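Local coordinates for betaine aldehyde dehydrogenase (Staphylococcus aureus subsp. aureus COL, PDB 4QTO), which catalyses the NAD-dependent oxidation of betaine aldehyde to glycine betaine, as a member of the aldehyde dehydrogenase family, at residues K29-R34 against T213-E218; V42-K47 against K69-R74; I52-N57 against E118-G123; A192-T197 against E498-S503; A376-G381 against T399-C404. One frame throughout, in Å; residues are numbered along the deposited sequence. Where two conformers were deposited one is given.

How the contacts relate
Contact 1 opens first from the N terminus and closes the chain at helix 211-223, tying the loop before strand 35-37 to that helix. Inside its span lie contacts 2 and 3, whose segments alternate: contact 2 fastens the turn after strand 40-42 to the start of helix 69-85, and contact 3 sets the end of strand 49-54 against the end of helix 111-122. Contacts 1 and 2 touch through R34. Contact 4 crosses contact 1, its first segment coming before 213-218, and brings helix 183-197 to strand 501-509. Contact 5 falls within contact 4's long loop, a local strand pair at the edge of another sheet, with its centre about 44 Å from that of contact 4.

Contact 1: residues K29-R34 against T213-E218; sequences KHLSQR and TIRVFE
E218 stretches from helix 211-223 to the backbone of S32 in the loop before strand 35-37. From CB, CG stands beside the backbone N, opposite the carbonyl carbon (chi1 -65°), and the chain then runs extended, carrying the carboxylate to the loop. CD passes L31 CD1 at 4.0 Å. OE2 accepts the N-H of S32 at 2.9 Å from S32 N, met nearly along its own C-O bond (151° at the hydrogen); it also lies 3.3 Å from S32 CB. OE1 stays with its own helix in a salt bridge at 2.8 Å to R215 NH1, which arrives on the anti side of OE1, itself out of the guanidinium plane of R215. The helix connects the neighbouring parallel strands 200-204 and 230-232, a beta-alpha-beta crossover of the Rossmann-like coenzyme domain, and L31 and S32 lie against its I214 and E218 side. Water 2 donates to OE2 and to H30 O; water 1 donates to OE1 and, weakly, to H30 O. Each oxygen thus has a protein N-H and a water, which fixes the rotation of the carboxylate and would favour its charged form. In the conformer described, S32 OG accepts from R34 N, an ST turn. Beside these polar contacts, L31 CD1 lies 3.9 Å from I214 CG2, and the same CG2 comes to 3.4 Å from S32 O, a buried carbonyl oxygen without a partner in the model.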
# COMPACT_ATOMS: atom_id res chain seq x y z
N LYS A 29 3.94 26.26 -39.88
CA LYS A 29 4.23 27.68 -40.01
C LYS A 29 4.29 28.40 -38.66
O LYS A 29 4.88 29.46 -38.58
CB LYS A 29 3.32 28.39 -41.02
CG LYS A 29 1.86 28.56 -40.64
CD LYS A 29 1.09 29.22 -41.80
CE LYS A 29 -0.36 29.63 -41.50
NZ LYS A 29 -1.26 28.48 -41.17
N HIS A 30 3.70 27.82 -37.61
CA HIS A 30 3.74 28.45 -36.29
C HIS A 30 4.57 27.71 -35.25
O HIS A 30 4.70 28.18 -34.14
CB HIS A 30 2.32 28.60 -35.74
CG HIS A 30 1.43 29.40 -36.64
ND1 HIS A 30 1.51 30.77 -36.73
CD2 HIS A 30 0.43 29.02 -37.48
CE1 HIS A 30 0.61 31.20 -37.60
NE2 HIS A 30 -0.05 30.16 -38.07
N LEU A 31 5.12 26.57 -35.62
CA LEU A 31 5.88 25.75 -34.67
C LEU A 31 7.29 26.31 -34.43
O LEU A 31 7.97 26.77 -35.37
CB LEU A 31 5.98 24.33 -35.18
CG LEU A 31 6.59 23.29 -34.24
CD1 LEU A 31 5.68 23.08 -33.02
CD2 LEU A 31 6.80 22.00 -34.98
N SER A 32 7.73 26.29 -33.17
CA SER A 32 9.07 26.74 -32.83
C SER A 32 10.13 25.86 -33.48
O SER A 32 9.91 24.67 -33.71
CB SER A 32 9.28 26.74 -31.32
OG SER A 32 10.62 27.10 -31.00
N GLN A 33 11.27 26.45 -33.77
CA GLN A 33 12.39 25.74 -34.37
C GLN A 33 13.54 25.60 -33.37
O GLN A 33 14.59 25.06 -33.71
CB GLN A 33 12.91 26.52 -35.57
CG GLN A 33 11.93 26.62 -36.73
CD GLN A 33 12.49 27.44 -37.87
OE1 GLN A 33 12.73 26.94 -39.00
NE2 GLN A 33 12.78 28.70 -37.58
N ARG A 34 13.32 26.08 -32.16
CA ARG A 34 14.36 26.19 -31.15
C ARG A 34 14.28 25.29 -29.95
O ARG A 34 13.32 24.59 -29.73
CB ARG A 34 14.34 27.65 -30.64
CG ARG A 34 14.73 28.69 -31.70
CD ARG A 34 14.75 30.05 -31.07
NE ARG A 34 15.30 31.03 -31.98
CZ ARG A 34 15.74 32.23 -31.59
NH1 ARG A 34 16.25 33.07 -32.49
NH2 ARG A 34 15.69 32.60 -30.32
N THR A 213 7.37 16.95 -29.83
CA THR A 213 8.03 17.26 -28.55
C THR A 213 8.19 18.79 -28.40
O THR A 213 7.97 19.37 -27.33
CB THR A 213 9.33 16.46 -28.36
OG1 THR A 213 9.05 15.05 -28.50
CG2 THR A 213 9.93 16.72 -27.00
N ILE A 214 8.60 19.44 -29.48
CA ILE A 214 8.65 20.90 -29.48
C ILE A 214 7.25 21.41 -29.16
O ILE A 214 7.08 22.30 -28.32
CB ILE A 214 9.12 21.42 -30.86
CG1 ILE A 214 10.60 21.09 -31.10
CG2 ILE A 214 8.91 22.93 -30.93
CD1 ILE A 214 11.04 21.32 -32.53
N ARG A 215 6.21 20.85 -29.81
CA ARG A 215 4.84 21.35 -29.58
C ARG A 215 4.42 21.17 -28.13
O ARG A 215 3.83 22.10 -27.55
CB ARG A 215 3.84 20.69 -30.53
CG ARG A 215 2.43 21.24 -30.45
CD ARG A 215 2.37 22.69 -30.92
NE ARG A 215 0.98 23.19 -30.84
CZ ARG A 215 0.58 24.22 -30.11
NH1 ARG A 215 1.44 25.00 -29.45
NH2 ARG A 215 -0.71 24.53 -30.09
N VAL A 216 4.71 20.02 -27.53
CA VAL A 216 4.29 19.81 -26.14
C VAL A 216 5.03 20.79 -25.20
O VAL A 216 4.44 21.22 -24.20
CB VAL A 216 4.36 18.34 -25.67
CG1 VAL A 216 5.79 17.94 -25.32
CG2 VAL A 216 3.46 18.17 -24.49
N PHE A 217 6.29 21.13 -25.50
CA PHE A 217 6.99 22.14 -24.71
C PHE A 217 6.29 23.50 -24.83
O PHE A 217 6.19 24.23 -23.83
CB PHE A 217 8.47 22.21 -25.00
CG PHE A 217 9.27 21.30 -24.13
CD1 PHE A 217 9.29 19.93 -24.36
CD2 PHE A 217 9.96 21.81 -23.05
CE1 PHE A 217 9.98 19.09 -23.51
CE2 PHE A 217 10.68 20.98 -22.21
CZ PHE A 217 10.69 19.63 -22.43
N GLU A 218 5.83 23.85 -26.03
CA GLU A 218 5.04 25.10 -26.18
C GLU A 218 3.80 25.03 -25.26
O GLU A 218 3.49 25.99 -24.56
CB GLU A 218 4.59 25.31 -27.62
CG GLU A 218 5.73 25.54 -28.61
CD GLU A 218 5.25 25.75 -30.03
OE1 GLU A 218 4.07 25.41 -30.33
OE2 GLU A 218 6.05 26.28 -30.83
O HOH W 1 2.95 26.17 -32.57
O HOH W 2 5.49 28.83 -31.73

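Contact 2: residues V42-K47 against K69-R74; sequences VESANK and KEDAER
The carboxylate of D71 faces the backbone of A45: OD2 uses its syn lone pair to accept from A45 N at 3.0 Å, a fairly straight bond of 161°, while OD1 merely packs against A45 CB at 3.4 Å. A second flat group, the guanidinium of R74, is met at its edge and near its plane by V42, whose CG2 stands 3.9 Å from R74 NH2; the two side chains come from opposite directions. D71 CG sits beside its backbone N (chi1 -71°), which aims the carboxylate across to the turn. OD2 also accepts from Q35 NE2 and from T68 N, which makes it a shared acceptor for three parts of the chain. Water 3 donates to OD1 and to E43 O, both at 2.7 Å, and closes a bridge beside the direct bond. The aspartate stands in the first turn of its helix, where the helix dipole would probably favour its negative charge. As the third residue of helix 69-85, bonded to the N-H of the residue just before it, D71 is consistent with the side-chain-to-backbone half of a capping box, its OD2 also reaching the type I beta turn S44 to K47.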
# COMPACT_ATOMS: atom_id res chain seq x y z
N VAL A 42 15.70 29.21 -27.42
CA VAL A 42 17.01 29.58 -27.87
C VAL A 42 17.54 28.69 -28.99
O VAL A 42 17.24 27.49 -29.08
CB VAL A 42 18.04 29.55 -26.72
CG1 VAL A 42 17.67 30.56 -25.65
CG2 VAL A 42 18.14 28.17 -26.08
N GLU A 43 18.36 29.27 -29.86
CA GLU A 43 18.95 28.48 -30.93
C GLU A 43 20.16 27.71 -30.36
O GLU A 43 20.43 27.77 -29.16
CB GLU A 43 19.27 29.33 -32.15
CG GLU A 43 20.24 30.39 -31.89
CD GLU A 43 20.48 31.29 -33.10
OE1 GLU A 43 21.31 32.17 -32.94
OE2 GLU A 43 19.88 31.13 -34.19
N SER A 44 20.82 26.95 -31.21
CA SER A 44 22.03 26.29 -30.80
C SER A 44 23.10 27.33 -30.59
O SER A 44 23.18 28.35 -31.32
CB SER A 44 22.52 25.35 -31.90
OG SER A 44 23.76 24.80 -31.52
N ALA A 45 24.00 27.05 -29.65
CA ALA A 45 25.09 27.95 -29.36
C ALA A 45 25.97 28.21 -30.59
O ALA A 45 26.56 29.28 -30.69
CB ALA A 45 25.95 27.44 -28.20
N ASN A 46 26.06 27.24 -31.51
CA ASN A 46 26.87 27.40 -32.72
C ASN A 46 26.05 27.62 -34.01
O ASN A 46 26.60 27.56 -35.12
CB ASN A 46 27.79 26.20 -32.91
CG ASN A 46 27.03 24.89 -33.13
OD1 ASN A 46 25.81 24.89 -33.33
ND2 ASN A 46 27.75 23.77 -33.11
N LYS A 47 24.75 27.89 -33.85
CA LYS A 47 23.80 28.12 -34.94
C LYS A 47 23.64 26.92 -35.89
O LYS A 47 23.09 27.05 -36.97
CB LYS A 47 24.16 29.39 -35.72
CG LYS A 47 23.92 30.67 -34.97
CD LYS A 47 24.12 31.87 -35.90
CE LYS A 47 23.59 33.17 -35.32
NZ LYS A 47 22.11 33.29 -35.37
N LYS A 69 26.93 20.46 -26.77
CA LYS A 69 27.06 19.88 -25.44
C LYS A 69 27.05 20.98 -24.38
O LYS A 69 26.60 20.73 -23.25
CB LYS A 69 28.31 19.00 -25.35
CG LYS A 69 29.61 19.72 -25.38
CD LYS A 69 30.74 18.68 -25.30
CE LYS A 69 32.12 19.31 -25.17
NZ LYS A 69 32.46 20.19 -26.32
N GLU A 70 27.46 22.20 -24.73
CA GLU A 70 27.41 23.31 -23.79
C GLU A 70 25.96 23.73 -23.53
O GLU A 70 25.62 24.17 -22.44
CB GLU A 70 28.24 24.50 -24.24
CG GLU A 70 29.76 24.24 -24.20
CD GLU A 70 30.26 23.34 -25.31
OE1 GLU A 70 29.67 23.30 -26.42
OE2 GLU A 70 31.30 22.68 -25.09
N ASP A 71 25.12 23.66 -24.57
CA ASP A 71 23.67 23.95 -24.39
C ASP A 71 23.08 22.91 -23.39
O ASP A 71 22.33 23.27 -22.46
CB ASP A 71 22.92 23.86 -25.71
CG ASP A 71 23.24 24.99 -26.68
OD1 ASP A 71 23.52 26.12 -26.23
OD2 ASP A 71 23.15 24.75 -27.92
N ALA A 72 23.43 21.63 -23.55
CA ALA A 72 22.90 20.58 -22.68
C ALA A 72 23.37 20.82 -21.25
O ALA A 72 22.59 20.69 -20.31
CB ALA A 72 23.33 19.19 -23.15
N GLU A 73 24.64 21.19 -21.09
CA GLU A 73 25.17 21.49 -19.77
C GLU A 73 24.43 22.68 -19.14
O GLU A 73 24.07 22.64 -17.95
CB GLU A 73 26.68 21.83 -19.87
CG GLU A 73 27.62 20.67 -20.21
CD GLU A 73 29.01 21.12 -20.69
OE1 GLU A 73 29.35 22.33 -20.61
OE2 GLU A 73 29.78 20.27 -21.18
N ARG A 74 24.18 23.72 -19.92
CA ARG A 74 23.46 24.89 -19.41
C ARG A 74 22.03 24.52 -18.94
O ARG A 74 21.56 24.99 -17.90
CB ARG A 74 23.42 26.04 -20.45
CG ARG A 74 22.97 27.34 -19.84
CD ARG A 74 23.20 28.54 -20.76
NE ARG A 74 22.31 28.60 -21.91
CZ ARG A 74 21.07 29.09 -21.89
NH1 ARG A 74 20.51 29.53 -20.77
NH2 ARG A 74 20.38 29.11 -23.02
O HOH W 3 22.02 28.21 -27.03

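Contact 3: residues I52-N57 against E118-G123; sequences IINPYN and ETLDTG
P55 and I52 make the tight part of the contact. The proline ring packs against the end of helix 111-122, its CG 3.8 Å from G123 CA and its CD 3.6 Å from D121 O. G123 leaves the helix with positive phi (91°), and its CA lets the proline ring sit close. One residue before P55, the N54 side chain crosses that of L120 at about a right angle, with ND2 3.6 Å from L120 CD1. N54 CG stands anti to its backbone nitrogen (chi1 174°), which swings OD1 round to take the N-H of Y56 at 2.9 Å from Y56 N. This is an Asx turn. It shapes the bend that follows strand 49-54 and leads back into its antiparallel partner 59-65; strand 52-54 and helix 118-122 make an angle of 100°. Two residues before N54, I52 CG2 crosses D121 obliquely and comes within 3.3 Å of D121 OD1; the other oxygen, OD2, accepts from L211 N, so the aspartate also binds the start of another helix. On the looser side water 4 bridges N54 OD1 and T119 O, donating to each at 2.8 Å; strand and helix make no direct hydrogen bond. Beyond it, the ring of Y56 leads away from the helix, and the CB of I53 points away from it too.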
# COMPACT_ATOMS: atom_id res chain seq x y z
N ILE A 52 14.55 18.06 -40.91
CA ILE A 52 13.65 16.99 -40.50
C ILE A 52 12.92 16.55 -41.77
O ILE A 52 12.47 17.38 -42.56
CB ILE A 52 12.66 17.50 -39.43
CG1 ILE A 52 13.45 18.05 -38.24
CG2 ILE A 52 11.70 16.41 -38.99
CD1 ILE A 52 14.48 17.10 -37.67
N ILE A 53 12.78 15.24 -41.93
CA ILE A 53 12.21 14.63 -43.12
C ILE A 53 10.89 13.91 -42.85
O ILE A 53 10.64 13.43 -41.73
CB ILE A 53 13.24 13.58 -43.60
CG1 ILE A 53 14.61 14.25 -43.82
CG2 ILE A 53 12.78 12.88 -44.85
CD1 ILE A 53 15.76 13.27 -43.97
N ASN A 54 10.05 13.86 -43.87
CA ASN A 54 8.80 13.09 -43.84
C ASN A 54 9.18 11.73 -44.49
O ASN A 54 9.53 11.70 -45.67
CB ASN A 54 7.73 13.77 -44.67
CG ASN A 54 6.45 12.93 -44.80
OD1 ASN A 54 6.38 11.76 -44.38
ND2 ASN A 54 5.45 13.51 -45.45
N PRO A 55 9.11 10.60 -43.77
CA PRO A 55 9.51 9.33 -44.39
C PRO A 55 8.64 8.84 -45.56
O PRO A 55 9.04 7.95 -46.32
CB PRO A 55 9.44 8.34 -43.23
CG PRO A 55 8.43 8.93 -42.31
CD PRO A 55 8.61 10.43 -42.40
N TYR A 56 7.46 9.41 -45.73
CA TYR A 56 6.59 9.01 -46.82
C TYR A 56 7.16 9.40 -48.18
O TYR A 56 6.96 8.69 -49.20
CB TYR A 56 5.18 9.60 -46.65
CG TYR A 56 4.35 9.38 -47.89
CD1 TYR A 56 3.93 8.10 -48.24
CD2 TYR A 56 4.01 10.43 -48.72
CE1 TYR A 56 3.21 7.87 -49.41
CE2 TYR A 56 3.27 10.22 -49.88
CZ TYR A 56 2.87 8.93 -50.21
OH TYR A 56 2.14 8.71 -51.38
N ASN A 57 7.80 10.56 -48.24
CA ASN A 57 8.34 11.06 -49.50
C ASN A 57 9.79 11.55 -49.46
O ASN A 57 10.32 12.02 -50.48
CB ASN A 57 7.43 12.17 -50.01
CG ASN A 57 7.25 13.29 -49.01
OD1 ASN A 57 8.06 13.47 -48.10
ND2 ASN A 57 6.19 14.05 -49.17
N GLU A 118 2.39 14.16 -35.74
CA GLU A 118 3.04 12.89 -35.44
C GLU A 118 3.10 12.00 -36.69
O GLU A 118 4.13 11.37 -36.97
CB GLU A 118 2.36 12.17 -34.27
CG GLU A 118 3.23 11.14 -33.55
CD GLU A 118 4.29 11.78 -32.65
OE1 GLU A 118 5.12 12.56 -33.13
OE2 GLU A 118 4.37 11.46 -31.45
N THR A 119 2.02 11.98 -37.47
CA THR A 119 2.00 11.19 -38.70
C THR A 119 2.95 11.79 -39.72
O THR A 119 3.65 11.05 -40.45
CB THR A 119 0.56 11.10 -39.24
OG1 THR A 119 -0.11 10.09 -38.50
CG2 THR A 119 0.50 10.75 -40.71
N LEU A 120 3.03 13.13 -39.77
CA LEU A 120 3.95 13.76 -40.73
C LEU A 120 5.40 13.40 -40.41
O LEU A 120 6.19 13.11 -41.30
CB LEU A 120 3.79 15.29 -40.69
CG LEU A 120 4.60 16.07 -41.72
CD1 LEU A 120 4.05 15.84 -43.10
CD2 LEU A 120 4.57 17.55 -41.38
N ASP A 121 5.75 13.44 -39.12
CA ASP A 121 7.13 13.22 -38.67
C ASP A 121 7.54 11.75 -38.67
O ASP A 121 8.70 11.40 -38.98
CB ASP A 121 7.26 13.78 -37.24
CG ASP A 121 8.69 14.25 -36.85
OD1 ASP A 121 9.62 14.22 -37.69
OD2 ASP A 121 8.87 14.64 -35.65
N THR A 122 6.62 10.86 -38.31
CA THR A 122 6.99 9.45 -38.12
C THR A 122 6.46 8.48 -39.15
O THR A 122 6.86 7.31 -39.15
CB THR A 122 6.51 8.92 -36.76
OG1 THR A 122 5.08 8.79 -36.74
CG2 THR A 122 7.00 9.82 -35.61
N GLY A 123 5.47 8.90 -39.94
CA GLY A 123 4.97 8.10 -41.04
C GLY A 123 3.81 7.18 -40.72
O GLY A 123 3.17 6.68 -41.64
O HOH W 4 4.09 10.80 -43.16

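Contact 4: residues A192-T197 against E498-S503; sequences APALAT and EEYLVS
Y500 presents one face of its ring to helix 183-197: A194 N stands 4.0 Å above the ring plane, offset toward the rim, and A194 CB lies 3.7 Å from Y500 CD2. On the other half of the ring, P193 approaches obliquely, its CG 3.7 Å from Y500 CE1. The tyrosine CG sits opposite its carbonyl carbon (chi1 -68°), and chi2 of 89° turns the ring broadside to the helix. T197 crosses Y500 at about a right angle, bringing its OG1 to 3.5 Å from Y500 CB. Its methyl CG2 slants instead across L501, reaching CD2 at 3.7 Å. With chi1 at 58°, OG1 lies between backbone N and carbonyl carbon, close to the carbonyls of P193 and A194. The far end of the tyrosine is held by Q176, whose NE2 bonds to OH. P193 kinks the helix, since its N can make no bond to the turn before. Strand 501-509 pairs with 162-177 and reaches the second subunit at V502 and S503, R490 and E495 of that subunit bonding to S503. The helix is the crossover from strand 162-177 to the parallel 200-204, so the contact seats the start of strand 501-509 on a beta-alpha-beta unit of the Rossmann-like domain.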
# COMPACT_ATOMS: atom_id res chain seq x y z
N ALA A 192 5.25 13.24 -17.45
CA ALA A 192 4.13 13.28 -16.51
C ALA A 192 4.53 12.97 -15.07
O ALA A 192 4.20 13.74 -14.15
CB ALA A 192 2.99 12.41 -16.99
N PRO A 193 5.24 11.85 -14.82
CA PRO A 193 5.63 11.61 -13.43
C PRO A 193 6.68 12.56 -12.92
O PRO A 193 6.69 12.89 -11.75
CB PRO A 193 6.15 10.16 -13.46
CG PRO A 193 6.58 9.95 -14.89
CD PRO A 193 5.53 10.68 -15.68
N ALA A 194 7.59 13.02 -13.78
CA ALA A 194 8.63 13.95 -13.34
C ALA A 194 7.98 15.22 -12.81
O ALA A 194 8.33 15.72 -11.74
CB ALA A 194 9.57 14.28 -14.47
N LEU A 195 7.02 15.76 -13.56
CA LEU A 195 6.35 16.97 -13.08
C LEU A 195 5.46 16.71 -11.89
O LEU A 195 5.44 17.53 -10.97
CB LEU A 195 5.55 17.65 -14.21
CG LEU A 195 6.42 18.23 -15.33
CD1 LEU A 195 5.53 18.83 -16.40
CD2 LEU A 195 7.37 19.28 -14.79
N ALA A 196 4.74 15.59 -11.89
CA ALA A 196 3.86 15.29 -10.76
C ALA A 196 4.62 15.22 -9.44
O ALA A 196 4.07 15.65 -8.40
CB ALA A 196 3.11 14.00 -11.00
N THR A 197 5.86 14.70 -9.46
CA THR A 197 6.63 14.51 -8.23
C THR A 197 7.41 15.73 -7.79
O THR A 197 7.88 15.75 -6.66
CB THR A 197 7.60 13.34 -8.36
OG1 THR A 197 8.48 13.60 -9.47
CG2 THR A 197 6.87 12.04 -8.58
N GLU A 498 7.41 6.01 -8.98
CA GLU A 498 8.49 5.75 -8.02
C GLU A 498 9.90 5.96 -8.55
O GLU A 498 10.81 6.24 -7.78
CB GLU A 498 8.33 4.36 -7.40
CG GLU A 498 7.10 4.31 -6.51
CD GLU A 498 6.74 2.93 -5.97
OE1 GLU A 498 7.39 1.92 -6.33
OE2 GLU A 498 5.78 2.88 -5.19
N GLU A 499 10.09 5.86 -9.86
CA GLU A 499 11.39 6.11 -10.45
C GLU A 499 11.79 7.57 -10.20
O GLU A 499 12.99 7.89 -10.13
CB GLU A 499 11.46 5.91 -11.97
CG GLU A 499 11.14 4.51 -12.44
CD GLU A 499 12.23 3.49 -12.19
OE1 GLU A 499 13.41 3.91 -12.01
OE2 GLU A 499 11.87 2.26 -12.14
N TYR A 500 10.77 8.44 -10.04
CA TYR A 500 10.96 9.87 -9.87
C TYR A 500 10.94 10.33 -8.42
O TYR A 500 10.90 11.55 -8.16
CB TYR A 500 9.96 10.65 -10.75
CG TYR A 500 10.27 10.47 -12.24
CD1 TYR A 500 9.74 9.42 -12.98
CD2 TYR A 500 11.15 11.32 -12.87
CE1 TYR A 500 10.12 9.21 -14.30
CE2 TYR A 500 11.52 11.13 -14.19
CZ TYR A 500 11.00 10.08 -14.90
OH TYR A 500 11.38 9.87 -16.21
N LEU A 501 10.96 9.38 -7.49
CA LEU A 501 10.98 9.66 -6.08
C LEU A 501 12.23 9.06 -5.45
O LEU A 501 12.84 8.10 -5.97
CB LEU A 501 9.76 9.03 -5.39
CG LEU A 501 8.42 9.64 -5.83
CD1 LEU A 501 7.28 8.81 -5.25
CD2 LEU A 501 8.33 11.07 -5.36
N VAL A 502 12.57 9.61 -4.29
CA VAL A 502 13.67 9.08 -3.46
C VAL A 502 13.14 9.04 -2.02
O VAL A 502 12.39 9.93 -1.60
CB VAL A 502 14.95 9.91 -3.58
CG1 VAL A 502 14.74 11.36 -3.19
CG2 VAL A 502 16.09 9.25 -2.81
N SER A 503 13.51 7.98 -1.30
CA SER A 503 13.07 7.83 0.10
C SER A 503 14.10 8.39 1.06
O SER A 503 15.30 8.17 0.90
CB SER A 503 12.90 6.35 0.44
OG SER A 503 11.85 5.77 -0.30

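Contact 5: residues A376-G381 against T399-C404; sequences ATIAVG and TVITNC
A379 N donates to V400 O at 2.8 Å, the shortest of the four backbone bonds across this pair, bent at the hydrogen (136°). The strands 377-380 and 399-402 are antiparallel and carry a classic beta bulge: A379 and V380 both face V400, which shifts the register by one between I378 and V380. On the V400 side the oxygen is thus taken by A379 while V400 N donates to V380 O at 3.2 Å, the longer bond of the bulge. Ahead of it the pairing is regular, with T377 and T402 exchanging two bonds; T377 N reaches T402 O at 2.9 Å, and T402 N returns to T377 O. Strand 377-380 is the outermost of its sheet within the chain and joins it only through 399-402, whose other neighbour is 419-425. One face carries T377, V380, V400 and T402: V380 CG1 lies 3.7 Å from V400 CG2, and T402 OG1, set between its backbone N and carbonyl carbon (chi1 59°), lies 3.4 Å from T377 CB. V337 of helix 323-337 covers the two valines. On the other face, toward helix 358-373, I378 and I401 lie side by side and point the same way, I378 CD1 being 3.7 Å from I401 CG1. A376 CB touches the second branch of the same isoleucine, I401 CG2, at 3.7 Å.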
# COMPACT_ATOMS: atom_id res chain seq x y z
N ALA A 376 16.93 -19.72 -43.41
CA ALA A 376 15.52 -19.44 -43.22
C ALA A 376 14.90 -19.07 -44.56
O ALA A 376 15.58 -18.70 -45.49
CB ALA A 376 15.30 -18.31 -42.23
N THR A 377 13.58 -19.19 -44.65
CA THR A 377 12.85 -18.87 -45.88
C THR A 377 12.11 -17.54 -45.78
O THR A 377 11.41 -17.34 -44.80
CB THR A 377 11.79 -19.97 -46.12
OG1 THR A 377 12.48 -21.19 -46.51
CG2 THR A 377 10.83 -19.60 -47.20
N ILE A 378 12.27 -16.65 -46.78
CA ILE A 378 11.50 -15.41 -46.80
C ILE A 378 10.22 -15.84 -47.52
O ILE A 378 10.19 -15.95 -48.77
CB ILE A 378 12.20 -14.29 -47.58
CG1 ILE A 378 13.61 -14.04 -47.07
CG2 ILE A 378 11.38 -13.01 -47.52
CD1 ILE A 378 13.72 -13.70 -45.62
N ALA A 379 9.18 -16.13 -46.76
CA ALA A 379 7.95 -16.65 -47.31
C ALA A 379 7.14 -15.65 -48.12
O ALA A 379 6.43 -16.03 -49.07
CB ALA A 379 7.11 -17.28 -46.23
N VAL A 380 7.21 -14.39 -47.74
CA VAL A 380 6.53 -13.31 -48.43
C VAL A 380 7.21 -12.01 -48.03
O VAL A 380 7.76 -11.91 -46.92
CB VAL A 380 5.01 -13.29 -48.12
CG1 VAL A 380 4.76 -13.01 -46.66
CG2 VAL A 380 4.29 -12.28 -48.99
N GLY A 381 7.24 -11.04 -48.94
CA GLY A 381 7.87 -9.74 -48.65
C GLY A 381 9.37 -9.80 -48.75
O GLY A 381 9.93 -10.45 -49.66
N THR A 399 6.70 -8.69 -44.12
CA THR A 399 7.47 -9.89 -44.38
C THR A 399 7.23 -10.99 -43.37
O THR A 399 7.08 -10.71 -42.16
CB THR A 399 8.96 -9.48 -44.33
OG1 THR A 399 9.21 -8.41 -45.26
CG2 THR A 399 9.90 -10.63 -44.61
N VAL A 400 7.17 -12.24 -43.84
CA VAL A 400 7.05 -13.41 -42.97
C VAL A 400 8.25 -14.32 -43.28
O VAL A 400 8.50 -14.66 -44.45
CB VAL A 400 5.77 -14.22 -43.20
CG1 VAL A 400 5.71 -15.42 -42.25
CG2 VAL A 400 4.54 -13.33 -43.02
N ILE A 401 8.98 -14.69 -42.23
CA ILE A 401 10.13 -15.58 -42.35
C ILE A 401 9.78 -16.91 -41.68
O ILE A 401 9.39 -16.95 -40.52
CB ILE A 401 11.39 -14.94 -41.72
CG1 ILE A 401 11.71 -13.63 -42.47
CG2 ILE A 401 12.57 -15.90 -41.80
CD1 ILE A 401 12.92 -12.86 -41.97
N THR A 402 9.94 -18.00 -42.43
CA THR A 402 9.62 -19.35 -41.97
C THR A 402 10.83 -20.27 -41.99
O THR A 402 11.92 -19.89 -42.41
CB THR A 402 8.51 -19.96 -42.85
OG1 THR A 402 8.95 -20.01 -44.21
CG2 THR A 402 7.23 -19.15 -42.76
N ASN A 403 10.64 -21.51 -41.52
CA ASN A 403 11.73 -22.51 -41.53
C ASN A 403 12.95 -21.96 -40.76
O ASN A 403 14.09 -22.01 -41.23
CB ASN A 403 12.11 -22.92 -42.96
CG ASN A 403 12.89 -24.23 -43.01
OD1 ASN A 403 12.75 -25.07 -42.14
ND2 ASN A 403 13.68 -24.41 -44.07
N CYS A 404 12.68 -21.37 -39.60
CA CYS A 404 13.74 -20.83 -38.76
C CYS A 404 13.75 -21.48 -37.37
O CYS A 404 12.85 -22.28 -37.04
CB CYS A 404 13.85 -19.28 -38.76
SG CYS A 404 12.46 -18.14 -38.90
O HOH W 5 14.41 -22.50 -45.42